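PDB 3OG2: beta-galactosidase from Trichoderma reesei, which probably catalyses the hydrolysis of terminal non-reducing beta-D-galactose residues in beta-D-galactosides. Local coordinates for residues A121-G126 and G331-P336; G405-V410 and T455-G460; S450-T455 and T468-T473; G786-W791 and M798-G803. All coordinates share one frame; numbering follows the deposited sequence.

Interaction 1 of 4, residues A121-G126 and G331-P336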
loop_
_atom_site.group_PDB
_atom_site.type_symbol
_atom_site.label_atom_id
_atom_site.label_comp_id
_atom_site.label_asym_id
_atom_site.label_seq_id
_atom_site.Cartn_x
_atom_site.Cartn_y
_atom_site.Cartn_z
ATOM N N ALA A 121 -2.928 8.599 5.640
ATOM C CA ALA A 121 -3.091 7.405 4.811
ATOM C C ALA A 121 -3.754 7.615 3.480
ATOM O O ALA A 121 -4.067 6.651 2.746
ATOM C CB ALA A 121 -3.836 6.286 5.556
ATOM N N GLU A 122 -3.945 8.868 3.086
ATOM C CA GLU A 122 -4.692 9.191 1.857
ATOM C C GLU A 122 -6.091 8.554 1.836
ATOM O O GLU A 122 -6.651 8.236 0.799
ATOM C CB GLU A 122 -3.897 8.820 0.598
ATOM C CG GLU A 122 -2.684 9.775 0.411
ATOM C CD GLU A 122 -1.534 9.467 1.353
ATOM O OE1 GLU A 122 -0.994 8.317 1.310
ATOM O OE2 GLU A 122 -1.095 10.385 2.098
ATOM N N VAL A 123 -6.675 8.406 3.038
ATOM C CA VAL A 123 -8.042 7.918 3.179
ATOM C C VAL A 123 -8.946 9.104 3.554
ATOM O O VAL A 123 -8.485 10.127 4.098
ATOM C CB VAL A 123 -8.242 6.793 4.207
ATOM C CG1 VAL A 123 -7.341 5.599 3.833
ATOM C CG2 VAL A 123 -8.042 7.220 5.659
ATOM N N SER A 124 -10.246 8.928 3.286
ATOM C CA SER A 124 -11.212 9.982 3.595
ATOM C C SER A 124 -11.103 10.354 5.090
ATOM O O SER A 124 -11.104 9.479 5.960
ATOM C CB SER A 124 -12.622 9.467 3.294
ATOM O OG SER A 124 -13.539 10.544 3.499
ATOM N N GLY A 125 -11.014 11.654 5.355
ATOM C CA GLY A 125 -10.920 12.252 6.696
ATOM C C GLY A 125 -9.596 11.929 7.365
ATOM O O GLY A 125 -9.451 12.183 8.592
ATOM N N GLY A 126 -8.614 11.329 6.677
ATOM C CA GLY A 126 -7.445 10.815 7.336
ATOM C C GLY A 126 -7.801 9.753 8.398
ATOM O O GLY A 126 -6.980 9.523 9.307
ATOM N N GLY A 331 -15.134 1.704 -2.564
ATOM C CA GLY A 331 -16.218 2.143 -1.657
ATOM C C GLY A 331 -16.002 3.528 -1.069
ATOM O O GLY A 331 -16.324 3.735 0.097
ATOM N N ASN A 332 -15.498 4.481 -1.836
ATOM C CA ASN A 332 -15.313 5.866 -1.398
ATOM C C ASN A 332 -14.389 5.976 -0.194
ATOM O O ASN A 332 -14.424 7.039 0.491
ATOM C CB ASN A 332 -16.664 6.520 -1.078
ATOM C CG ASN A 332 -17.573 6.482 -2.284
ATOM O OD1 ASN A 332 -17.215 6.988 -3.370
ATOM N ND2 ASN A 332 -18.754 5.939 -2.067
ATOM N N LEU A 333 -13.533 5.002 0.090
ATOM C CA LEU A 333 -12.752 5.156 1.363
ATOM C C LEU A 333 -11.652 6.169 1.200
ATOM O O LEU A 333 -11.100 6.572 2.238
ATOM C CB LEU A 333 -12.260 3.786 1.847
ATOM C CG LEU A 333 -11.159 3.101 1.044
ATOM C CD1 LEU A 333 -9.759 3.558 1.471
ATOM C CD2 LEU A 333 -11.219 1.582 1.261
ATOM N N GLY A 334 -11.244 6.562 -0.012
ATOM C CA GLY A 334 -10.127 7.447 -0.205
ATOM C C GLY A 334 -10.442 8.910 0.014
ATOM O O GLY A 334 -11.575 9.354 0.008
ATOM N N HIS A 335 -9.341 9.723 0.131
ATOM C CA HIS A 335 -9.530 11.177 0.221
ATOM C C HIS A 335 -9.535 11.851 -1.129
ATOM O O HIS A 335 -9.179 11.216 -2.146
ATOM C CB HIS A 335 -8.400 11.756 1.125
ATOM C CG HIS A 335 -7.080 11.923 0.455
ATOM N ND1 HIS A 335 -6.223 12.946 0.840
ATOM C CD2 HIS A 335 -6.429 11.204 -0.486
ATOM C CE1 HIS A 335 -5.125 12.849 0.124
ATOM N NE2 HIS A 335 -5.207 11.812 -0.702
ATOM N N PRO A 336 -9.881 13.137 -1.211
ATOM C CA PRO A 336 -9.937 13.820 -2.491
ATOM C C PRO A 336 -8.600 13.996 -3.188
ATOM O O PRO A 336 -8.607 14.246 -4.398
ATOM C CB PRO A 336 -10.451 15.232 -2.151
ATOM C CG PRO A 336 -11.270 14.980 -0.891
ATOM C CD PRO A 336 -10.442 13.970 -0.135
#
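Glu122 and His335 run alongside one another in the same direction, and this pair carries the main side-chain packing between the two loops. CA of Glu122 sits over one face of the imidazole, 3.7 Å from the ring centroid and displaced toward the rim, which makes a CH-pi contact. Further out, Glu122 CG comes within 3.4 Å of His335 NE2. The Glu122 chain is bent at chi2 (76°) and its carboxylate leaves the ring behind, to meet Tyr342 and a bound glycerol.

Hydrogen bonding across the contact is purely backbone. Ser124 N donates to Leu333 O at 2.7 Å, almost straight, and His335 N donates to Glu122 O at 3.1 Å; together they frame a single beta bridge between Val123 and Gly334. Ser124 OG finds its partner in Leu787 N. Apolar packing is slight: CG1 of Val123 rests 3.9 Å from CD1 of Leu333.

An alanine at His335 would probably leave CA and CG of Glu122, a galactose-binding residue, without the ring that packs against them.

The two loops follow barrel strands 110-116 and 318-321 and precede helices 144-163 and 357-370, so the bridge ties loops at the C-terminal ends of barrel strands, where TIM barrels carry their active sites.

Interaction 2 of 4, residues G405-V410 and T455-G460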
loop_
_atom_site.group_PDB
_atom_site.type_symbol
_atom_site.label_atom_id
_atom_site.label_comp_id
_atom_site.label_asym_id
_atom_site.label_seq_id
_atom_site.Cartn_x
_atom_site.Cartn_y
_atom_site.Cartn_z
ATOM N N GLY A 405 32.670 -7.906 12.253
ATOM C CA GLY A 405 32.549 -7.677 10.848
ATOM C C GLY A 405 32.198 -6.240 10.505
ATOM O O GLY A 405 31.413 -5.628 11.210
ATOM N N ASP A 406 32.810 -5.697 9.445
ATOM C CA ASP A 406 32.469 -4.360 8.976
ATOM C C ASP A 406 31.675 -4.379 7.674
ATOM O O ASP A 406 31.705 -5.350 6.911
ATOM C CB ASP A 406 33.741 -3.580 8.675
ATOM C CG ASP A 406 34.656 -3.443 9.858
ATOM O OD1 ASP A 406 34.243 -3.526 11.037
ATOM O OD2 ASP A 406 35.889 -3.219 9.552
ATOM N N PHE A 407 31.009 -3.257 7.436
ATOM C CA PHE A 407 30.188 -3.084 6.243
ATOM C C PHE A 407 30.517 -1.745 5.633
ATOM O O PHE A 407 30.783 -0.768 6.401
ATOM C CB PHE A 407 28.680 -3.127 6.607
ATOM C CG PHE A 407 28.251 -4.438 7.205
ATOM C CD1 PHE A 407 28.518 -4.750 8.530
ATOM C CD2 PHE A 407 27.599 -5.404 6.398
ATOM C CE1 PHE A 407 28.188 -5.971 9.121
ATOM C CE2 PHE A 407 27.227 -6.614 6.990
ATOM C CZ PHE A 407 27.533 -6.915 8.304
ATOM N N PHE A 408 30.533 -1.606 4.330
ATOM C CA PHE A 408 30.889 -0.333 3.692
ATOM C C PHE A 408 29.890 -0.062 2.593
ATOM O O PHE A 408 29.788 -0.849 1.638
ATOM C CB PHE A 408 32.301 -0.386 3.085
ATOM C CG PHE A 408 33.328 -0.749 4.157
ATOM C CD1 PHE A 408 33.598 -2.070 4.461
ATOM C CD2 PHE A 408 33.932 0.304 4.867
ATOM C CE1 PHE A 408 34.472 -2.364 5.468
ATOM C CE2 PHE A 408 34.832 -0.013 5.891
ATOM C CZ PHE A 408 35.048 -1.341 6.198
ATOM N N VAL A 409 29.128 1.012 2.754
ATOM C CA VAL A 409 28.129 1.336 1.744
ATOM C C VAL A 409 28.741 2.328 0.759
ATOM O O VAL A 409 29.152 3.447 1.146
ATOM C CB VAL A 409 26.851 1.913 2.408
ATOM C CG1 VAL A 409 25.836 2.242 1.289
ATOM C CG2 VAL A 409 26.327 0.936 3.439
ATOM N N VAL A 410 28.800 1.935 -0.496
ATOM C CA VAL A 410 29.437 2.724 -1.544
ATOM C C VAL A 410 28.386 3.308 -2.469
ATOM O O VAL A 410 27.465 2.596 -2.896
ATOM C CB VAL A 410 30.397 1.817 -2.357
ATOM C CG1 VAL A 410 31.133 2.644 -3.405
ATOM C CG2 VAL A 410 31.360 1.034 -1.452
ATOM N N THR A 455 33.838 -6.819 5.337
ATOM C CA THR A 455 35.066 -7.461 5.814
ATOM C C THR A 455 34.756 -8.314 7.058
ATOM O O THR A 455 33.836 -7.986 7.853
ATOM C CB THR A 455 36.246 -6.505 6.085
ATOM O OG1 THR A 455 35.929 -5.652 7.176
ATOM C CG2 THR A 455 36.568 -5.617 4.871
ATOM N N ASP A 456 35.517 -9.386 7.247
ATOM C CA ASP A 456 35.350 -10.351 8.315
ATOM C C ASP A 456 33.885 -10.697 8.528
ATOM O O ASP A 456 33.303 -10.570 9.620
ATOM C CB ASP A 456 35.950 -9.813 9.625
ATOM C CG ASP A 456 37.469 -9.766 9.419
ATOM O OD1 ASP A 456 38.094 -10.859 9.301
ATOM O OD2 ASP A 456 38.035 -8.670 9.353
ATOM N N TYR A 457 33.257 -11.122 7.426
ATOM C CA TYR A 457 31.832 -11.443 7.430
ATOM C C TYR A 457 31.677 -12.912 7.738
ATOM O O TYR A 457 32.166 -13.766 6.965
ATOM C CB TYR A 457 31.261 -11.086 6.054
ATOM C CG TYR A 457 29.781 -11.361 5.951
ATOM C CD1 TYR A 457 29.320 -12.628 5.515
ATOM C CD2 TYR A 457 28.839 -10.397 6.299
ATOM C CE1 TYR A 457 27.971 -12.900 5.429
ATOM C CE2 TYR A 457 27.490 -10.665 6.191
ATOM C CZ TYR A 457 27.067 -11.911 5.745
ATOM O OH TYR A 457 25.727 -12.209 5.660
ATOM N N PRO A 458 30.989 -13.281 8.809
ATOM C CA PRO A 458 30.879 -14.700 9.131
ATOM C C PRO A 458 29.864 -15.439 8.258
ATOM O O PRO A 458 28.723 -14.972 8.018
ATOM C CB PRO A 458 30.367 -14.701 10.585
ATOM C CG PRO A 458 29.844 -13.333 10.811
ATOM C CD PRO A 458 30.365 -12.397 9.792
ATOM N N VAL A 459 30.279 -16.591 7.766
ATOM C CA VAL A 459 29.462 -17.475 6.973
ATOM C C VAL A 459 29.451 -18.825 7.669
ATOM O O VAL A 459 30.130 -19.809 7.317
ATOM C CB VAL A 459 29.958 -17.580 5.530
ATOM C CG1 VAL A 459 29.007 -18.436 4.671
ATOM C CG2 VAL A 459 30.108 -16.184 4.897
ATOM N N GLY A 460 28.725 -18.939 8.774
ATOM C CA GLY A 460 28.749 -20.187 9.556
ATOM C C GLY A 460 30.120 -20.359 10.190
ATOM O O GLY A 460 30.674 -19.505 10.888
#
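Phe407 reaches across to Tyr457 through one ring corner: its CE2 meets the edge of the tyrosine ring near that ring's plane, 4.1 Å from Tyr457 CE2. The phenylalanine leaves its backbone away from the other segment, and only the end of the side chain returns to make this contact. On the other face of the sheet, Thr455 packs against Phe408. Its OG1 lies in the plane of the Phe408 ring at the edge, 4.0 Å from CE1, while CG2 touches the same CE1 at 3.9 Å. With chi1 of 66°, OG1 sits between the backbone N and carbonyl carbon and also packs on CB of Asp406, though its hydrogen bond goes to Pro428 O.

Between these faces, Asp406 and Thr455 form an antiparallel hydrogen-bonded pair, with two N-H to O bonds of 3.0 Å: Asp406 N to Thr455 O and Thr455 N to Asp406 O. At Thr455 and Asp456 the chain turns a corner, and Asp456 and Tyr457 together face Leu464 in a G1 beta bulge. Gly405 fits closely here, since a CB would clash with Asp456 O.

The chemistry is thus that of a strand pair in the domain 2 sheet: the backbone supplies the bonds across the contact, the rings add packing, and the polar side-chain ends look to partners beyond it.

Interaction 3 of 4, residues S450-T455 and T468-T473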
loop_
_atom_site.group_PDB
_atom_site.type_symbol
_atom_site.label_atom_id
_atom_site.label_comp_id
_atom_site.label_asym_id
_atom_site.label_seq_id
_atom_site.Cartn_x
_atom_site.Cartn_y
_atom_site.Cartn_z
ATOM N N SER A 450 24.316 1.297 -5.802
ATOM C CA SER A 450 25.049 1.386 -4.520
ATOM C C SER A 450 25.328 -0.039 -4.068
ATOM O O SER A 450 24.531 -0.934 -4.304
ATOM C CB SER A 450 24.181 2.127 -3.513
ATOM O OG SER A 450 24.797 2.178 -2.243
ATOM N N LYS A 451 26.480 -0.247 -3.435
ATOM C CA LYS A 451 26.867 -1.590 -3.030
ATOM C C LYS A 451 27.234 -1.600 -1.577
ATOM O O LYS A 451 27.683 -0.577 -1.083
ATOM C CB LYS A 451 28.084 -2.081 -3.827
ATOM C CG LYS A 451 27.654 -2.221 -5.301
ATOM C CD LYS A 451 28.334 -3.341 -6.036
ATOM C CE LYS A 451 28.094 -3.131 -7.530
ATOM N NZ LYS A 451 26.878 -3.899 -7.937
ATOM N N ILE A 452 27.092 -2.747 -0.950
ATOM C CA ILE A 452 27.639 -2.987 0.370
ATOM C C ILE A 452 28.774 -3.998 0.225
ATOM O O ILE A 452 28.599 -5.134 -0.192
ATOM C CB ILE A 452 26.580 -3.473 1.371
ATOM C CG1 ILE A 452 25.250 -2.768 1.090
ATOM C CG2 ILE A 452 27.089 -3.315 2.802
ATOM C CD1 ILE A 452 24.580 -2.058 2.252
ATOM N N HIS A 453 29.995 -3.543 0.568
ATOM C CA HIS A 453 31.160 -4.425 0.654
ATOM C C HIS A 453 31.325 -4.820 2.115
ATOM O O HIS A 453 30.912 -4.073 3.007
ATOM C CB HIS A 453 32.421 -3.765 0.139
ATOM C CG HIS A 453 32.309 -3.239 -1.257
ATOM N ND1 HIS A 453 31.631 -3.886 -2.284
ATOM C CD2 HIS A 453 32.812 -2.134 -1.825
ATOM C CE1 HIS A 453 31.731 -3.172 -3.416
ATOM N NE2 HIS A 453 32.442 -2.090 -3.151
ATOM N N VAL A 454 31.903 -5.993 2.384
ATOM C CA VAL A 454 32.053 -6.443 3.760
ATOM C C VAL A 454 33.469 -6.907 4.055
ATOM O O VAL A 454 34.211 -7.330 3.174
ATOM C CB VAL A 454 31.078 -7.613 4.086
ATOM C CG1 VAL A 454 29.616 -7.170 3.966
ATOM C CG2 VAL A 454 31.296 -8.813 3.188
ATOM N N THR A 455 33.838 -6.819 5.337
ATOM C CA THR A 455 35.066 -7.461 5.814
ATOM C C THR A 455 34.756 -8.314 7.058
ATOM O O THR A 455 33.836 -7.986 7.853
ATOM C CB THR A 455 36.246 -6.505 6.085
ATOM O OG1 THR A 455 35.929 -5.652 7.176
ATOM C CG2 THR A 455 36.568 -5.617 4.871
ATOM N N THR A 468 33.768 -7.948 -2.207
ATOM C CA THR A 468 33.226 -6.799 -2.896
ATOM C C THR A 468 31.863 -7.168 -3.472
ATOM O O THR A 468 30.948 -6.322 -3.540
ATOM C CB THR A 468 34.130 -6.297 -4.025
ATOM O OG1 THR A 468 34.218 -7.306 -5.047
ATOM C CG2 THR A 468 35.571 -6.081 -3.537
ATOM N N ALA A 469 31.678 -8.431 -3.852
ATOM C CA ALA A 469 30.342 -8.816 -4.323
ATOM C C ALA A 469 29.354 -8.837 -3.181
ATOM O O ALA A 469 29.738 -9.111 -2.032
ATOM C CB ALA A 469 30.481 -10.234 -4.918
ATOM N N GLU A 470 28.092 -8.598 -3.506
ATOM C CA GLU A 470 27.076 -8.546 -2.475
ATOM C C GLU A 470 26.568 -9.926 -2.135
ATOM O O GLU A 470 26.573 -10.846 -2.953
ATOM C CB GLU A 470 25.956 -7.602 -2.980
ATOM C CG GLU A 470 26.532 -6.161 -3.031
ATOM C CD GLU A 470 25.496 -5.107 -3.325
ATOM O OE1 GLU A 470 25.082 -4.976 -4.518
ATOM O OE2 GLU A 470 25.113 -4.418 -2.338
ATOM N N ILE A 471 26.162 -10.080 -0.890
ATOM C CA ILE A 471 25.667 -11.355 -0.403
ATOM C C ILE A 471 24.162 -11.399 -0.581
ATOM O O ILE A 471 23.456 -10.474 -0.157
ATOM C CB ILE A 471 26.013 -11.496 1.083
ATOM C CG1 ILE A 471 27.511 -11.652 1.283
ATOM C CG2 ILE A 471 25.301 -12.690 1.733
ATOM C CD1 ILE A 471 28.213 -10.613 2.024
ATOM N N PHE A 472 23.677 -12.427 -1.231
ATOM C CA PHE A 472 22.234 -12.690 -1.331
ATOM C C PHE A 472 21.781 -13.502 -0.116
ATOM O O PHE A 472 20.856 -13.126 0.599
ATOM C CB PHE A 472 21.911 -13.393 -2.670
ATOM C CG PHE A 472 20.462 -13.828 -2.665
ATOM C CD1 PHE A 472 19.443 -12.867 -2.779
ATOM C CD2 PHE A 472 20.114 -15.161 -2.545
ATOM C CE1 PHE A 472 18.118 -13.269 -2.770
ATOM C CE2 PHE A 472 18.774 -15.553 -2.531
ATOM C CZ PHE A 472 17.767 -14.611 -2.664
ATOM N N THR A 473 22.434 -14.631 0.144
ATOM C CA THR A 473 22.105 -15.445 1.310
ATOM C C THR A 473 23.258 -16.370 1.605
ATOM O O THR A 473 24.186 -16.529 0.762
ATOM C CB THR A 473 20.803 -16.251 1.094
ATOM O OG1 THR A 473 20.314 -16.689 2.369
ATOM C CG2 THR A 473 21.024 -17.497 0.228
HETATM O O HOH W 1 26.509 -6.238 -6.489
HETATM O O HOH W 2 26.376 -7.678 0.718
HETATM O O HOH W 3 29.188 -7.563 0.342
#
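The imidazole of His453 meets Thr468 in two ways. At the ring edge, near its plane, Thr468 O takes a weak hydrogen bond of 2.8 Å from ND1; CB of the same threonine lies off-centre over the ring, 4.2 Å from the centroid, as a CH-pi contact. NE2 of the ring is held by Tyr423. The other flat group is the Glu470 carboxylate, which Ile452 N approaches from above the plane, donating to OE2 at 2.9 Å. The Glu470 chain is extended beyond CG, with CD anti across chi2 (-172°), and crosses Lys451 at about a right angle. OE1 is joined to Lys451 NZ through a bridging water, and NZ has its own salt bridges to Glu491 and Asp449; OE2 also has a salt bridge to Lys309.

These groups span a change of sheet within domain 2. Strand 450-454 belongs to the large antiparallel sheet and strand 470-473 to the edge of a second, mixed one; the two segments cross at 85°, with axes 7.2 Å apart. A second water joins Ile452 O to Ala469 O. An alanine at Glu470 would probably leave Ile452 N without its acceptor and Lys309 without this carboxylate. Nearer the chain corner, Val454 CG2 packs on Ile471 CD1 at 3.8 Å.

Interaction 4 of 4, residues G786-W791 and M798-G803. With GLC (alpha-D-glucopyranose), chain C.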
loop_
_atom_site.group_PDB
_atom_site.type_symbol
_atom_site.label_atom_id
_atom_site.label_comp_id
_atom_site.label_asym_id
_atom_site.label_seq_id
_atom_site.Cartn_x
_atom_site.Cartn_y
_atom_site.Cartn_z
ATOM N N GLY A 786 -14.437 12.622 -1.242
ATOM C CA GLY A 786 -13.999 12.164 0.102
ATOM C C GLY A 786 -13.847 13.348 1.025
ATOM O O GLY A 786 -13.982 14.512 0.587
ATOM N N LEU A 787 -13.569 13.118 2.283
ATOM C CA LEU A 787 -13.307 14.208 3.225
ATOM C C LEU A 787 -11.800 14.422 3.302
ATOM O O LEU A 787 -11.002 13.462 3.127
ATOM C CB LEU A 787 -13.850 13.812 4.611
ATOM C CG LEU A 787 -15.354 13.480 4.572
ATOM C CD1 LEU A 787 -15.858 13.161 5.974
ATOM C CD2 LEU A 787 -16.141 14.635 3.954
ATOM N N ASP A 788 -11.401 15.665 3.498
ATOM C CA ASP A 788 -9.980 15.969 3.503
ATOM C C ASP A 788 -9.290 15.375 4.743
ATOM O O ASP A 788 -9.923 15.112 5.775
ATOM C CB ASP A 788 -9.759 17.490 3.512
ATOM C CG ASP A 788 -10.188 18.146 2.200
ATOM O OD1 ASP A 788 -10.331 17.491 1.134
ATOM O OD2 ASP A 788 -10.368 19.390 2.175
ATOM N N GLU A 789 -7.973 15.205 4.620
ATOM C CA GLU A 789 -7.105 14.890 5.728
ATOM C C GLU A 789 -6.962 16.063 6.698
ATOM O O GLU A 789 -7.475 17.175 6.489
ATOM C CB GLU A 789 -5.703 14.465 5.174
ATOM C CG GLU A 789 -5.774 13.079 4.537
ATOM C CD GLU A 789 -4.480 12.739 3.830
ATOM O OE1 GLU A 789 -3.842 13.696 3.235
ATOM O OE2 GLU A 789 -4.080 11.568 3.840
ATOM N N ASN A 790 -6.268 15.765 7.816
ATOM C CA ASN A 790 -6.103 16.721 8.912
ATOM C C ASN A 790 -4.681 16.627 9.428
ATOM O O ASN A 790 -4.400 16.418 10.612
ATOM C CB ASN A 790 -7.120 16.400 10.032
ATOM C CG ASN A 790 -7.424 17.627 10.869
ATOM O OD1 ASN A 790 -8.457 18.259 10.649
ATOM N ND2 ASN A 790 -6.569 17.997 11.835
ATOM N N TRP A 791 -3.731 16.816 8.481
ATOM C CA TRP A 791 -2.334 16.552 8.777
ATOM C C TRP A 791 -1.718 17.566 9.705
ATOM O O TRP A 791 -0.736 17.257 10.401
ATOM C CB TRP A 791 -1.502 16.454 7.471
ATOM C CG TRP A 791 -0.133 15.945 7.802
ATOM C CD1 TRP A 791 0.250 14.644 7.935
ATOM C CD2 TRP A 791 1.036 16.733 8.041
ATOM N NE1 TRP A 791 1.569 14.566 8.242
ATOM C CE2 TRP A 791 2.096 15.831 8.317
ATOM C CE3 TRP A 791 1.212 18.136 8.033
ATOM C CZ2 TRP A 791 3.371 16.275 8.595
ATOM C CZ3 TRP A 791 2.512 18.578 8.316
ATOM C CH2 TRP A 791 3.530 17.647 8.582
ATOM N N MET A 798 -9.983 18.587 8.069
ATOM C CA MET A 798 -10.943 17.479 7.790
ATOM C C MET A 798 -12.383 17.961 7.891
ATOM O O MET A 798 -13.289 17.329 7.341
ATOM C CB MET A 798 -10.607 16.335 8.756
ATOM C CG MET A 798 -11.668 15.233 8.733
ATOM S SD MET A 798 -12.887 15.522 10.067
ATOM C CE MET A 798 -14.184 14.418 9.467
ATOM N N LYS A 799 -12.610 19.095 8.596
ATOM C CA LYS A 799 -13.977 19.598 8.740
ATOM C C LYS A 799 -14.451 20.354 7.515
ATOM O O LYS A 799 -15.579 20.868 7.560
ATOM C CB LYS A 799 -14.070 20.505 9.993
ATOM C CG LYS A 799 -13.799 19.710 11.285
ATOM C CD LYS A 799 -14.048 20.628 12.494
ATOM C CE LYS A 799 -13.755 19.876 13.789
ATOM N NZ LYS A 799 -13.713 20.864 14.932
ATOM N N ALA A 800 -13.660 20.445 6.429
ATOM C CA ALA A 800 -14.174 21.116 5.228
ATOM C C ALA A 800 -15.477 20.458 4.783
ATOM O O ALA A 800 -15.468 19.250 4.527
ATOM C CB ALA A 800 -13.153 21.052 4.113
ATOM N N PRO A 801 -16.582 21.163 4.732
ATOM C CA PRO A 801 -17.862 20.494 4.440
ATOM C C PRO A 801 -18.003 20.080 2.990
ATOM O O PRO A 801 -17.244 20.478 2.089
ATOM C CB PRO A 801 -18.910 21.528 4.839
ATOM C CG PRO A 801 -18.229 22.808 4.879
ATOM C CD PRO A 801 -16.738 22.558 5.148
ATOM N N ARG A 802 -19.046 19.294 2.792
ATOM C CA ARG A 802 -19.435 18.887 1.428
ATOM C C ARG A 802 -20.856 19.328 1.229
ATOM O O ARG A 802 -21.715 19.086 2.124
ATOM C CB ARG A 802 -19.342 17.378 1.243
ATOM C CG ARG A 802 -17.913 16.889 1.555
ATOM C CD ARG A 802 -16.974 17.315 0.440
ATOM N NE ARG A 802 -15.581 16.906 0.577
ATOM C CZ ARG A 802 -14.590 17.771 0.874
ATOM N NH1 ARG A 802 -14.830 19.046 1.151
ATOM N NH2 ARG A 802 -13.358 17.294 0.892
ATOM N N GLY A 803 -21.171 19.956 0.087
ATOM C CA GLY A 803 -22.529 20.377 -0.175
ATOM C C GLY A 803 -22.502 21.813 -0.682
ATOM O O GLY A 803 -21.715 22.170 -1.580
HETATM C C1 GLC C . 0.356 17.408 -0.593
HETATM C C2 GLC C . 1.546 17.099 0.284
HETATM C C3 GLC C . 1.358 16.099 1.400
HETATM C C4 GLC C . -0.037 16.158 1.998
HETATM C C5 GLC C . -1.042 16.063 0.830
HETATM C C6 GLC C . -2.380 15.671 1.325
HETATM O O2 GLC C . 2.642 16.685 -0.503
HETATM O O3 GLC C . 2.328 16.376 2.396
HETATM O O4 GLC C . -0.275 15.081 2.885
HETATM O O5 GLC C . -0.909 17.216 0.023
HETATM O O6 GLC C . -3.565 16.039 0.723
HETATM O O HOH W 4 -13.405 17.383 4.505
HETATM O O HOH W 5 -12.370 20.447 0.634
#
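Arg802 directs the edge of its guanidinium at Gly786 and turns it steeply against Asp788, the carboxylate and guanidinium planes standing 69° apart. NE and NH2 both donate to the single carbonyl Gly786 O, each at 2.9 Å, and that oxygen lies nearly in the guanidinium plane, so the grip is side-on. NH2 also forms a salt bridge to Asp788 OD1 at 3.0 Å, with a weak hydrogen bond, bent to 130° at the hydrogen. A water links Asp788 OD2 to NH1, which in turn donates to Pro801 O. CG of Arg802 packs on Leu787 CD2 at 3.7 Å.

At the other end, Asn790 and Met798 cross at about a right angle. CG of Asn790 is anti to the backbone N (chi1 -155°), and its OD1 accepts from Met798 N at 3.0 Å. Met798 CE runs on to Leu787 CD1. A further water binds Asp788 N, Met798 O and Ala800 O. Glu789 turns its CB from segment 798-803; its extended chain carries the carboxylate to the sugar, OE1 3.1 Å from C6 of a glucose, with OE2 on Glu122 N.

The pairing of Arg802 with a carboxylate and two carbonyls probably stabilises its positive charge in this largely buried loop. Asp788 O, by contrast, is buried without a hydrogen-bond partner and is met by carbons of Met798, among them a CA-H...O contact from CA at 3.3 Å.

How the interactions relate
All four contacts are largely buried, yet they fall into two distant pairs. Interactions 1 and 4, with centres about 10 Å apart, join loops beside the galactose site: they are hydrogen-bonded to each other, and Pro336 packs on Gly786 and Leu787, so a loop following strand 775-782 lies against the barrel loops. Interactions 2 and 3, with centres about 8 Å apart, share Thr455 and strand 450-459 within domain 2, and Val410 bonds to Ser450 and Lys451 between them. The centres of interactions 1 and 3 lie about 41 Å apart. Strand pairing and rings dominate interaction 2, a sheet crossing with water and charge interaction 3; interaction 1 relies on a backbone bridge, interaction 4 on an arginine.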